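Local coordinates for FixK2 protein (PDB 4I2O) that binds DNA as a dimer of the CRP/FNR superfamily and probably regulates transcription in connection with nitrogen fixation, at residues Arg200-Ser203 with Gln204-Thr207; Arg185-Gly188 with Asp189-Leu193; Arg171-Ala175 with Gly176-Leu180; Tyr62-Thr66 with Gly67-Ser71. The protein carries 1 engineered substitution. All blocks are in the same frame, centred on the assembly; numbering follows the deposited sequence.

Three of the contacts belong to the DNA-binding half of the chain and one to the cyclic nucleotide-binding-like beta domain. Contact 1 reads a base from helix 195-207, while contact 2 closes the preceding helix 184-191 and brings its end to a phosphate of the other strand; their centres are about 16 Å apart. Contact 3 turns the chain from helix 157-172 into strand 177-179 and packs against contact 2 through Leu180 CD1 and Ile187 CD1, 4.3 Å apart. Contact 4 is the most distant from the recognition helix, its centre about 28 Å from that of contact 1, yet it is tied to contact 2 by a salt bridge from Arg70 NH1 to Asp186 OD2 of 2.9 Å.

Contact 1: Arg200-Ser203 with Gln204-Thr207; sequences RALS and QLHT. With nucleotides of chain C.
Arg200, Ala201, Leu202 and Ser203 each offer a carbonyl oxygen to the amide four residues on, making Arg200-Ser203 and Gln204-Thr207 one run of alpha helix; Gln204 N lies 2.9 Å from Arg200 O. The last of these carbonyls is gripped twice by one residue, for Thr207 N at 3.0 Å and Thr207 OG1 at 3.2 Å reach Ser203 O from opposite faces of its plane. A water also donates to Ser203 O and sits at the edge of the imidazole, 3.0 Å from His206 ND1. On the inner side Leu202 CD2 and Leu205 CD1 approach to 4.4 Å, and both leucines rest on Leu165 of helix 157-172.

The outer side meets DNA. Arg200, extended from CG to NE, brings two nitrogens to the major-groove edge of DG10 of chain C: Arg200 NH1 donates to N7 of that guanine at 2.9 Å and Arg200 NH2 to its O6 at 2.8 Å. Methyl C7 of DT9 of chain C lies over one guanidinium face, offset toward the rim. With a leucine in place of Arg200, N7 and O6 would probably lose both protein donors and the thymine methyl its charged neighbour. Ser203 OG donates to OP2 of DT9, though the modelled bond is doubtfully short. Paired donors facing paired acceptors are consistent with direct reading of guanine by a recognition helix.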
loop_
_atom_site.group_PDB
_atom_site.type_symbol
_atom_site.label_atom_id
_atom_site.label_comp_id
_atom_site.label_asym_id
_atom_site.label_seq_id
_atom_site.Cartn_x
_atom_site.Cartn_y
_atom_site.Cartn_z
ATOM N N ARG A 200 24.607 7.121 -0.779
ATOM C CA ARG A 200 25.316 7.420 0.452
ATOM C C ARG A 200 25.128 6.363 1.511
ATOM O O ARG A 200 26.084 6.025 2.229
ATOM C CB ARG A 200 24.875 8.825 1.040
ATOM C CG ARG A 200 25.037 9.987 0.046
ATOM C CD ARG A 200 24.622 11.389 0.699
ATOM N NE ARG A 200 24.154 12.322 -0.327
ATOM C CZ ARG A 200 24.961 12.995 -1.141
ATOM N NH1 ARG A 200 26.296 12.854 -1.064
ATOM N NH2 ARG A 200 24.429 13.804 -2.052
ATOM N N ALA A 201 23.906 5.834 1.623
ATOM C CA ALA A 201 23.619 4.826 2.623
ATOM C C ALA A 201 24.381 3.554 2.259
ATOM O O ALA A 201 24.986 2.898 3.123
ATOM C CB ALA A 201 22.110 4.525 2.670
ATOM N N LEU A 202 24.356 3.195 0.974
ATOM C CA LEU A 202 25.140 2.019 0.515
ATOM C C LEU A 202 26.634 2.217 0.738
ATOM O O LEU A 202 27.337 1.293 1.167
ATOM C CB LEU A 202 24.859 1.715 -0.959
ATOM C CG LEU A 202 23.446 1.278 -1.240
ATOM C CD1 LEU A 202 23.289 1.184 -2.786
ATOM C CD2 LEU A 202 23.166 -0.112 -0.606
ATOM N N SER A 203 27.138 3.419 0.469
ATOM C CA SER A 203 28.551 3.704 0.763
ATOM C C SER A 203 28.904 3.529 2.221
ATOM O O SER A 203 29.945 2.988 2.567
ATOM C CB SER A 203 28.965 5.117 0.316
ATOM O OG SER A 203 29.032 5.228 -1.108
ATOM N N GLN A 204 28.027 4.023 3.087
ATOM C CA GLN A 204 28.246 3.883 4.498
ATOM C C GLN A 204 28.245 2.418 4.958
ATOM O O GLN A 204 29.093 2.043 5.789
ATOM C CB GLN A 204 27.147 4.704 5.221
ATOM C CG GLN A 204 27.252 4.768 6.722
ATOM C CD GLN A 204 26.119 5.602 7.296
ATOM O OE1 GLN A 204 25.485 6.383 6.567
ATOM N NE2 GLN A 204 25.831 5.419 8.586
ATOM N N LEU A 205 27.310 1.609 4.424
ATOM C CA LEU A 205 27.207 0.175 4.807
ATOM C C LEU A 205 28.463 -0.550 4.359
ATOM O O LEU A 205 28.999 -1.420 5.080
ATOM C CB LEU A 205 25.952 -0.499 4.204
ATOM C CG LEU A 205 24.628 0.097 4.693
ATOM C CD1 LEU A 205 23.419 -0.421 3.814
ATOM C CD2 LEU A 205 24.466 -0.273 6.179
ATOM N N HIS A 206 28.936 -0.184 3.166
ATOM C CA HIS A 206 30.205 -0.733 2.664
ATOM C C HIS A 206 31.380 -0.420 3.580
ATOM O O HIS A 206 32.192 -1.305 3.918
ATOM C CB HIS A 206 30.490 -0.198 1.268
ATOM C CG HIS A 206 31.767 -0.738 0.674
ATOM N ND1 HIS A 206 32.836 0.063 0.366
ATOM C CD2 HIS A 206 32.132 -2.003 0.340
ATOM C CE1 HIS A 206 33.830 -0.687 -0.109
ATOM N NE2 HIS A 206 33.416 -1.944 -0.150
ATOM N N THR A 207 31.508 0.842 3.968
ATOM C CA THR A 207 32.661 1.297 4.768
ATOM C C THR A 207 32.630 0.624 6.144
ATOM O O THR A 207 33.664 0.295 6.699
ATOM C CB THR A 207 32.617 2.834 4.945
ATOM O OG1 THR A 207 32.887 3.456 3.680
ATOM C CG2 THR A 207 33.645 3.290 5.954
ATOM P P DG C 10 33.676 12.997 -0.082
ATOM O OP1 DG C 10 35.096 13.065 0.315
ATOM O OP2 DG C 10 32.636 12.513 0.846
ATOM O "O5'" DG C 10 33.187 14.454 -0.523
ATOM C "C5'" DG C 10 33.932 15.153 -1.536
ATOM C "C4'" DG C 10 33.202 16.478 -1.729
ATOM O "O4'" DG C 10 31.956 16.255 -2.462
ATOM C "C3'" DG C 10 32.854 17.248 -0.440
ATOM O "O3'" DG C 10 33.338 18.543 -0.697
ATOM C "C2'" DG C 10 31.337 17.194 -0.396
ATOM C "C1'" DG C 10 30.970 17.093 -1.868
ATOM N N9 DG C 10 29.655 16.469 -2.149
ATOM C C8 DG C 10 29.186 15.220 -1.782
ATOM N N7 DG C 10 27.980 14.981 -2.217
ATOM C C5 DG C 10 27.642 16.118 -2.951
ATOM C C6 DG C 10 26.480 16.412 -3.682
ATOM O O6 DG C 10 25.499 15.669 -3.841
ATOM N N1 DG C 10 26.556 17.650 -4.303
ATOM C C2 DG C 10 27.625 18.518 -4.191
ATOM N N2 DG C 10 27.511 19.700 -4.830
ATOM N N3 DG C 10 28.758 18.233 -3.538
ATOM C C4 DG C 10 28.673 17.043 -2.911
ATOM P P DT C 9 32.068 7.005 -2.518
ATOM O OP1 DT C 9 33.403 6.415 -2.295
ATOM O OP2 DT C 9 30.917 6.665 -1.649
ATOM O "O5'" DT C 9 32.113 8.609 -2.473
ATOM C "C5'" DT C 9 33.212 9.302 -3.174
ATOM C "C4'" DT C 9 32.791 10.754 -3.140
ATOM O "O4'" DT C 9 31.559 10.996 -3.875
ATOM C "C3'" DT C 9 32.503 11.299 -1.742
ATOM O "O3'" DT C 9 33.617 12.149 -1.451
ATOM C "C2'" DT C 9 31.252 12.134 -1.903
ATOM C "C1'" DT C 9 31.054 12.225 -3.397
ATOM N N1 DT C 9 29.646 12.304 -3.915
ATOM C C2 DT C 9 29.378 13.325 -4.824
ATOM O O2 DT C 9 30.203 14.190 -5.171
ATOM N N3 DT C 9 28.105 13.351 -5.315
ATOM C C4 DT C 9 27.097 12.454 -5.034
ATOM O O4 DT C 9 25.986 12.564 -5.567
ATOM C C5 DT C 9 27.426 11.397 -4.100
ATOM C C7 DT C 9 26.342 10.377 -3.739
ATOM C C6 DT C 9 28.685 11.340 -3.623
HETATM O O HOH W 1 31.996 2.892 0.398
#

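Contact 2: Arg185-Gly188 with Asp189-Leu193; sequences RDIG and DYLGL. With nucleotides of chain D.
Gly188 and Leu193 meet near the C-terminal end of the first helix of the helix-turn-helix, 184-191, where the chain turns toward recognition helix 195-207. This is the tight part. Leu193 N folds back to donate to Gly188 O at 2.9 Å, an i to i+5 bond, close to straight at 170°, and Gly192 makes the reversal possible with its positive phi. A beta carbon at Gly188 would run into Leu193 O. Just before the turn Leu191 N binds Ile187 O at 3.0 Å, and the two side chains lie alongside each other, pointing the same way, with Ile187 CG2 3.8 Å from Leu191 CD1. Both press on Phe164 of helix 157-172. Tyr190 sends its ring off to stack on His148 and its hydroxyl to Glu167.

The other flank is looser and wet. With CG anti to the backbone N and a bend further out (chi3 -76°), Arg185 runs beside Asp189, their flat groups turned 56° apart, but Arg185 NH1 and Asp189 OD2 stay 4.7 Å from each other. A water fills in, accepting from Arg185 NH1 at 2.8 Å and donating to Asp189 OD2 at 2.6 Å. The carboxylate's direct mates lie elsewhere: Arg80 of the same chain at OD2 and Arg154 of the second subunit at OD1. Replacing Asp189 by alanine removes the carboxylate and is likely to leave Arg154 of the second subunit without this counter-charge, and the bridging water without its acceptor. At the DNA end, Leu193 CA comes within 3.3 Å of OP1 of DA19 of chain D.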
loop_
_atom_site.group_PDB
_atom_site.type_symbol
_atom_site.label_atom_id
_atom_site.label_comp_id
_atom_site.label_asym_id
_atom_site.label_seq_id
_atom_site.Cartn_x
_atom_site.Cartn_y
_atom_site.Cartn_z
ATOM N N ARG A 185 18.377 5.112 -9.286
ATOM C CA ARG A 185 17.173 5.923 -9.365
ATOM C C ARG A 185 15.920 5.040 -9.172
ATOM O O ARG A 185 14.929 5.477 -8.514
ATOM C CB ARG A 185 17.115 6.580 -10.751
ATOM C CG ARG A 185 15.832 7.444 -10.941
ATOM C CD ARG A 185 15.850 8.137 -12.328
ATOM N NE ARG A 185 16.783 9.274 -12.271
ATOM C CZ ARG A 185 16.492 10.386 -11.579
ATOM N NH1 ARG A 185 15.310 10.526 -10.936
ATOM N NH2 ARG A 185 17.362 11.368 -11.515
ATOM N N ASP A 186 15.927 3.837 -9.732
ATOM C CA ASP A 186 14.762 2.973 -9.451
ATOM C C ASP A 186 14.732 2.638 -7.968
ATOM O O ASP A 186 13.646 2.578 -7.345
ATOM C CB ASP A 186 14.873 1.636 -10.220
ATOM C CG ASP A 186 14.460 1.733 -11.665
ATOM O OD1 ASP A 186 14.216 2.821 -12.193
ATOM O OD2 ASP A 186 14.426 0.654 -12.306
ATOM N N ILE A 187 15.894 2.348 -7.361
ATOM C CA ILE A 187 15.851 2.041 -5.914
ATOM C C ILE A 187 15.295 3.240 -5.139
ATOM O O ILE A 187 14.486 3.060 -4.238
ATOM C CB ILE A 187 17.213 1.631 -5.344
ATOM C CG1 ILE A 187 17.701 0.345 -6.103
ATOM C CG2 ILE A 187 17.154 1.351 -3.848
ATOM C CD1 ILE A 187 19.198 0.030 -5.786
ATOM N N GLY A 188 15.808 4.446 -5.396
ATOM C CA GLY A 188 15.272 5.625 -4.681
ATOM C C GLY A 188 13.769 5.752 -4.936
ATOM O O GLY A 188 13.059 6.036 -3.983
ATOM N N ASP A 189 13.274 5.574 -6.177
ATOM C CA ASP A 189 11.810 5.690 -6.421
ATOM C C ASP A 189 10.975 4.588 -5.811
ATOM O O ASP A 189 9.790 4.814 -5.538
ATOM C CB ASP A 189 11.445 5.867 -7.943
ATOM C CG ASP A 189 11.944 7.168 -8.493
ATOM O OD1 ASP A 189 12.131 8.118 -7.689
ATOM O OD2 ASP A 189 12.037 7.307 -9.744
ATOM N N TYR A 190 11.603 3.461 -5.453
ATOM C CA TYR A 190 10.896 2.438 -4.655
ATOM C C TYR A 190 10.843 2.838 -3.201
ATOM O O TYR A 190 9.839 2.601 -2.508
ATOM C CB TYR A 190 11.706 1.120 -4.774
ATOM C CG TYR A 190 11.137 -0.133 -4.076
ATOM C CD1 TYR A 190 9.815 -0.587 -4.306
ATOM C CD2 TYR A 190 11.936 -0.872 -3.223
ATOM C CE1 TYR A 190 9.351 -1.780 -3.730
ATOM C CE2 TYR A 190 11.466 -2.076 -2.645
ATOM C CZ TYR A 190 10.193 -2.517 -2.916
ATOM O OH TYR A 190 9.716 -3.708 -2.396
ATOM N N LEU A 191 11.878 3.532 -2.732
ATOM C CA LEU A 191 12.004 3.831 -1.298
ATOM C C LEU A 191 11.609 5.278 -0.929
ATOM O O LEU A 191 11.785 5.653 0.220
ATOM C CB LEU A 191 13.486 3.639 -0.803
ATOM C CG LEU A 191 14.051 2.225 -1.037
ATOM C CD1 LEU A 191 15.538 2.161 -0.550
ATOM C CD2 LEU A 191 13.105 1.256 -0.259
ATOM N N GLY A 192 11.101 6.079 -1.865
ATOM C CA GLY A 192 10.700 7.458 -1.537
ATOM C C GLY A 192 11.907 8.326 -1.251
ATOM O O GLY A 192 11.827 9.282 -0.476
ATOM N N LEU A 193 13.046 8.003 -1.874
ATOM C CA LEU A 193 14.360 8.738 -1.637
ATOM C C LEU A 193 14.976 9.122 -2.971
ATOM O O LEU A 193 14.555 8.637 -4.002
ATOM C CB LEU A 193 15.396 7.803 -0.911
ATOM C CG LEU A 193 14.968 7.263 0.473
ATOM C CD1 LEU A 193 15.983 6.198 0.952
ATOM C CD2 LEU A 193 14.897 8.485 1.460
ATOM P P DA D 19 15.651 12.463 -0.139
ATOM O OP1 DA D 19 14.353 11.932 -0.669
ATOM O OP2 DA D 19 16.931 11.753 -0.463
ATOM O "O5'" DA D 19 15.703 13.980 -0.576
ATOM C "C5'" DA D 19 14.690 14.907 -0.203
ATOM C "C4'" DA D 19 14.890 16.178 -1.015
ATOM O "O4'" DA D 19 16.029 16.923 -0.462
ATOM C "C3'" DA D 19 15.236 16.015 -2.506
ATOM O "O3'" DA D 19 14.405 17.046 -3.164
ATOM C "C2'" DA D 19 16.745 16.227 -2.620
ATOM C "C1'" DA D 19 17.057 17.120 -1.403
ATOM N N9 DA D 19 18.306 16.752 -0.757
ATOM C C8 DA D 19 18.748 15.538 -0.310
ATOM N N7 DA D 19 19.960 15.538 0.250
ATOM C C5 DA D 19 20.330 16.868 0.168
ATOM C C6 DA D 19 21.479 17.522 0.634
ATOM N N6 DA D 19 22.499 16.879 1.250
ATOM N N1 DA D 19 21.565 18.865 0.420
ATOM C C2 DA D 19 20.517 19.470 -0.178
ATOM N N3 DA D 19 19.364 18.976 -0.627
ATOM C C4 DA D 19 19.332 17.630 -0.448
HETATM O O HOH W 2 12.824 9.283 -11.261
#

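Contact 3: Arg171-Ala175 with Gly176-Leu180; sequences RLAVA and GMMAL
Leu172 and Met178 form the apolar centre, their side chains lying nearly perpendicular with Leu172 CD1 pressed to 3.5 Å from Met178 CB, closer than carbon atoms normally pack. Leu172 gets there by placing CG between its own backbone N and carbonyl carbon (chi1 61°), a congested choice that swings the isobutyl group across to the returning strand. Its other methyl, Leu172 CD2, touches Leu180 CD2 at 4.4 Å, while Ala173 CB lies 4.3 Å from Met178 CG on the next step of the chain.

Beyond this core the backbones close through a single antiparallel bridge across a type I' beta turn. Val174 and Met177 are the hydrogen-bonded pair: Val174 N donates to Met177 O at 2.8 Å, and Met177 N returns a bond of 3.0 Å to Val174 O, coming in 58° out of the carbonyl plane. Ala175 and Gly176 make the corners of the turn, both at positive phi. Met177 O also receives a CA-H contact from Ala173 CA at 3.3 Å. Further along, where the backbones part, a water joins them, donating to Leu172 O and accepting from Ala179 N.

The turn thus carries the chain from the end of helix 157-172 into strand 177-179. That strand pairs through Met178 with Ile219 in strand 218-221, and the Met178 side chain reaches back over the same helix to Leu165 and Met168.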
loop_
_atom_site.group_PDB
_atom_site.type_symbol
_atom_site.label_atom_id
_atom_site.label_comp_id
_atom_site.label_asym_id
_atom_site.label_seq_id
_atom_site.Cartn_x
_atom_site.Cartn_y
_atom_site.Cartn_z
ATOM N N ARG A 171 14.922 -12.440 -1.906
ATOM C CA ARG A 171 14.240 -12.756 -3.178
ATOM C C ARG A 171 15.180 -13.108 -4.312
ATOM O O ARG A 171 14.803 -13.819 -5.247
ATOM C CB ARG A 171 13.399 -11.555 -3.618
ATOM C CG ARG A 171 12.180 -11.384 -2.631
ATOM C CD ARG A 171 11.405 -10.129 -2.916
ATOM N NE ARG A 171 10.732 -10.207 -4.215
ATOM C CZ ARG A 171 10.267 -9.127 -4.843
ATOM N NH1 ARG A 171 10.399 -7.913 -4.294
ATOM N NH2 ARG A 171 9.666 -9.257 -6.018
ATOM N N LEU A 172 16.395 -12.578 -4.260
ATOM C CA LEU A 172 17.269 -12.814 -5.428
ATOM C C LEU A 172 18.687 -13.253 -5.151
ATOM O O LEU A 172 19.419 -13.565 -6.116
ATOM C CB LEU A 172 17.176 -11.708 -6.491
ATOM C CG LEU A 172 17.565 -10.311 -6.083
ATOM C CD1 LEU A 172 19.045 -10.200 -5.689
ATOM C CD2 LEU A 172 17.242 -9.281 -7.182
ATOM N N ALA A 173 19.108 -13.383 -3.893
ATOM C CA ALA A 173 20.532 -13.790 -3.719
ATOM C C ALA A 173 20.772 -15.198 -4.266
ATOM O O ALA A 173 19.937 -16.108 -4.115
ATOM C CB ALA A 173 20.981 -13.742 -2.268
ATOM N N VAL A 174 21.950 -15.374 -4.841
ATOM C CA VAL A 174 22.412 -16.670 -5.343
ATOM C C VAL A 174 23.762 -16.944 -4.691
ATOM O O VAL A 174 24.713 -16.145 -4.855
ATOM C CB VAL A 174 22.645 -16.616 -6.850
ATOM C CG1 VAL A 174 23.207 -18.014 -7.337
ATOM C CG2 VAL A 174 21.338 -16.319 -7.560
ATOM N N ALA A 175 23.873 -18.058 -3.971
ATOM C CA ALA A 175 25.086 -18.387 -3.229
ATOM C C ALA A 175 25.606 -17.135 -2.528
ATOM O O ALA A 175 26.788 -16.799 -2.605
ATOM C CB ALA A 175 26.194 -19.006 -4.180
ATOM N N GLY A 176 24.709 -16.430 -1.844
ATOM C CA GLY A 176 25.155 -15.247 -1.079
ATOM C C GLY A 176 25.237 -13.874 -1.724
ATOM O O GLY A 176 25.414 -12.870 -1.014
ATOM N N MET A 177 25.113 -13.778 -3.046
ATOM C CA MET A 177 25.328 -12.490 -3.730
ATOM C C MET A 177 24.077 -12.090 -4.492
ATOM O O MET A 177 23.396 -12.965 -5.039
ATOM C CB MET A 177 26.539 -12.589 -4.715
ATOM C CG MET A 177 26.599 -11.295 -5.589
ATOM S SD MET A 177 27.926 -11.310 -6.792
ATOM C CE MET A 177 29.193 -10.591 -5.713
ATOM N N MET A 178 23.734 -10.793 -4.428
ATOM C CA MET A 178 22.598 -10.203 -5.123
ATOM C C MET A 178 23.094 -9.508 -6.368
ATOM O O MET A 178 23.906 -8.573 -6.282
ATOM C CB MET A 178 22.000 -9.083 -4.225
ATOM C CG MET A 178 21.833 -9.536 -2.861
ATOM S SD MET A 178 20.789 -8.361 -1.999
ATOM C CE MET A 178 21.997 -7.206 -1.383
ATOM N N ALA A 179 22.584 -9.901 -7.517
ATOM C CA ALA A 179 22.864 -9.164 -8.737
ATOM C C ALA A 179 21.619 -8.331 -8.962
ATOM O O ALA A 179 20.546 -8.853 -9.369
ATOM C CB ALA A 179 23.114 -10.114 -9.918
ATOM N N LEU A 180 21.703 -7.055 -8.631
ATOM C CA LEU A 180 20.500 -6.225 -8.603
ATOM C C LEU A 180 20.256 -5.796 -10.029
ATOM O O LEU A 180 21.231 -5.451 -10.749
ATOM C CB LEU A 180 20.785 -4.958 -7.776
ATOM C CG LEU A 180 20.794 -5.187 -6.263
ATOM C CD1 LEU A 180 21.108 -3.815 -5.599
ATOM C CD2 LEU A 180 19.498 -5.833 -5.729
HETATM O O HOH W 3 21.250 -12.507 -7.904
#

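Contact 4: Tyr62-Thr66 with Gly67-Ser71; sequences YQVVT and GAVRS
Val64 and Val69 touch through one methyl each, Val64 CG2 lying 4.0 Å from Val69 CG2 as the two side chains lie antiparallel, one passing beside the other. The second branch of Val64 does a different job. With CG1 anti to the backbone N (chi1 -175°), that methyl leans over the peptide of the turn and comes 3.9 Å from Gly67 O and 4.0 Å from Gly67 C. The contact is therefore purely van der Waals, a valine filling the inside of a bend whose far limb supplies another valine.

The next shell fixes both residues in the interior. Phe92 of strand 91-92 and His86 of strand 80-86 pack on Val64 and Val69 alike, and Thr110 adds a further wall beside Val69. Thr110 also uses OG1 to accept a hydrogen bond from Ala68 N, pinning the chain just after the bend.

What shapes the bend is the backbone. Val65 and Thr66 lie opposite the single residue Ser111 in a classic beta bulge, with the hydroxyls of Thr66 and Ser111 hydrogen-bonded through their OG1 and OG atoms. The chain turns its corner at Val65, within the bulge, and Gly67 follows with a phi of 94°, a conformation that suits glycine because a beta carbon would collide with Thr66 O. Strands 60-64 and 69-74 belong to different antiparallel sheets, so this connection carries the chain from one sheet of the roll to the other in the jelly-roll beta-barrel of a cyclic nucleotide-binding domain (cupin clan), the fold of the CRP/FNR regulators.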
loop_
_atom_site.group_PDB
_atom_site.type_symbol
_atom_site.label_atom_id
_atom_site.label_comp_id
_atom_site.label_asym_id
_atom_site.label_seq_id
_atom_site.Cartn_x
_atom_site.Cartn_y
_atom_site.Cartn_z
ATOM N N TYR A 62 0.538 -11.803 -15.977
ATOM C CA TYR A 62 1.919 -12.085 -16.428
ATOM C C TYR A 62 2.764 -12.738 -15.334
ATOM O O TYR A 62 2.545 -12.492 -14.140
ATOM C CB TYR A 62 2.623 -10.753 -16.738
ATOM C CG TYR A 62 1.904 -9.842 -17.726
ATOM C CD1 TYR A 62 2.289 -9.797 -19.063
ATOM C CD2 TYR A 62 0.850 -9.037 -17.323
ATOM C CE1 TYR A 62 1.599 -8.958 -20.001
ATOM C CE2 TYR A 62 0.179 -8.200 -18.227
ATOM C CZ TYR A 62 0.560 -8.165 -19.556
ATOM O OH TYR A 62 -0.122 -7.309 -20.422
ATOM N N GLN A 63 3.761 -13.531 -15.725
ATOM C CA GLN A 63 4.686 -14.068 -14.742
ATOM C C GLN A 63 6.082 -13.862 -15.299
ATOM O O GLN A 63 6.346 -14.212 -16.445
ATOM C CB GLN A 63 4.402 -15.550 -14.471
ATOM C CG GLN A 63 5.387 -16.159 -13.486
ATOM C CD GLN A 63 5.173 -17.631 -13.301
ATOM O OE1 GLN A 63 4.893 -18.359 -14.273
ATOM N NE2 GLN A 63 5.293 -18.100 -12.051
ATOM N N VAL A 64 6.972 -13.227 -14.533
ATOM C CA VAL A 64 8.377 -13.106 -15.020
ATOM C C VAL A 64 9.036 -14.481 -15.124
ATOM O O VAL A 64 8.976 -15.287 -14.181
ATOM C CB VAL A 64 9.176 -12.179 -14.065
ATOM C CG1 VAL A 64 10.566 -11.929 -14.566
ATOM C CG2 VAL A 64 8.456 -10.822 -13.841
ATOM N N VAL A 65 9.641 -14.781 -16.272
ATOM C CA VAL A 65 10.454 -16.000 -16.410
ATOM C C VAL A 65 11.915 -15.595 -16.242
ATOM O O VAL A 65 12.615 -16.083 -15.340
ATOM C CB VAL A 65 10.240 -16.673 -17.756
ATOM C CG1 VAL A 65 11.132 -17.932 -17.880
ATOM C CG2 VAL A 65 8.793 -17.050 -17.930
ATOM N N THR A 66 12.389 -14.683 -17.077
ATOM C CA THR A 66 13.717 -14.097 -16.799
ATOM C C THR A 66 13.633 -12.606 -16.840
ATOM O O THR A 66 12.728 -12.068 -17.472
ATOM C CB THR A 66 14.766 -14.515 -17.836
ATOM O OG1 THR A 66 14.366 -14.049 -19.145
ATOM C CG2 THR A 66 14.907 -16.072 -17.904
ATOM N N GLY A 67 14.582 -11.941 -16.182
ATOM C CA GLY A 67 14.626 -10.486 -16.134
ATOM C C GLY A 67 13.947 -9.862 -14.915
ATOM O O GLY A 67 14.047 -10.384 -13.822
ATOM N N ALA A 68 13.339 -8.696 -15.092
ATOM C CA ALA A 68 12.807 -7.942 -13.936
ATOM C C ALA A 68 11.911 -6.837 -14.448
ATOM O O ALA A 68 12.193 -6.235 -15.496
ATOM C CB ALA A 68 13.982 -7.340 -13.096
ATOM N N VAL A 69 10.893 -6.523 -13.652
ATOM C CA VAL A 69 9.865 -5.550 -14.062
ATOM C C VAL A 69 9.647 -4.569 -12.903
ATOM O O VAL A 69 9.675 -4.958 -11.748
ATOM C CB VAL A 69 8.554 -6.321 -14.396
ATOM C CG1 VAL A 69 7.376 -5.331 -14.715
ATOM C CG2 VAL A 69 8.792 -7.242 -15.643
ATOM N N ARG A 70 9.396 -3.308 -13.210
ATOM C CA ARG A 70 8.944 -2.370 -12.149
ATOM C C ARG A 70 7.512 -1.913 -12.376
ATOM O O ARG A 70 7.134 -1.644 -13.511
ATOM C CB ARG A 70 9.895 -1.156 -12.104
ATOM C CG ARG A 70 10.028 -0.433 -13.466
ATOM C CD ARG A 70 11.002 0.849 -13.414
ATOM N NE ARG A 70 11.183 1.325 -14.776
ATOM C CZ ARG A 70 12.282 1.127 -15.519
ATOM N NH1 ARG A 70 13.400 0.604 -15.022
ATOM N NH2 ARG A 70 12.291 1.531 -16.777
ATOM N N SER A 71 6.723 -1.819 -11.300
ATOM C CA SER A 71 5.350 -1.313 -11.354
ATOM C C SER A 71 5.390 0.017 -10.627
ATOM O O SER A 71 5.969 0.077 -9.541
ATOM C CB SER A 71 4.346 -2.242 -10.591
ATOM O OG SER A 71 4.086 -3.432 -11.348
#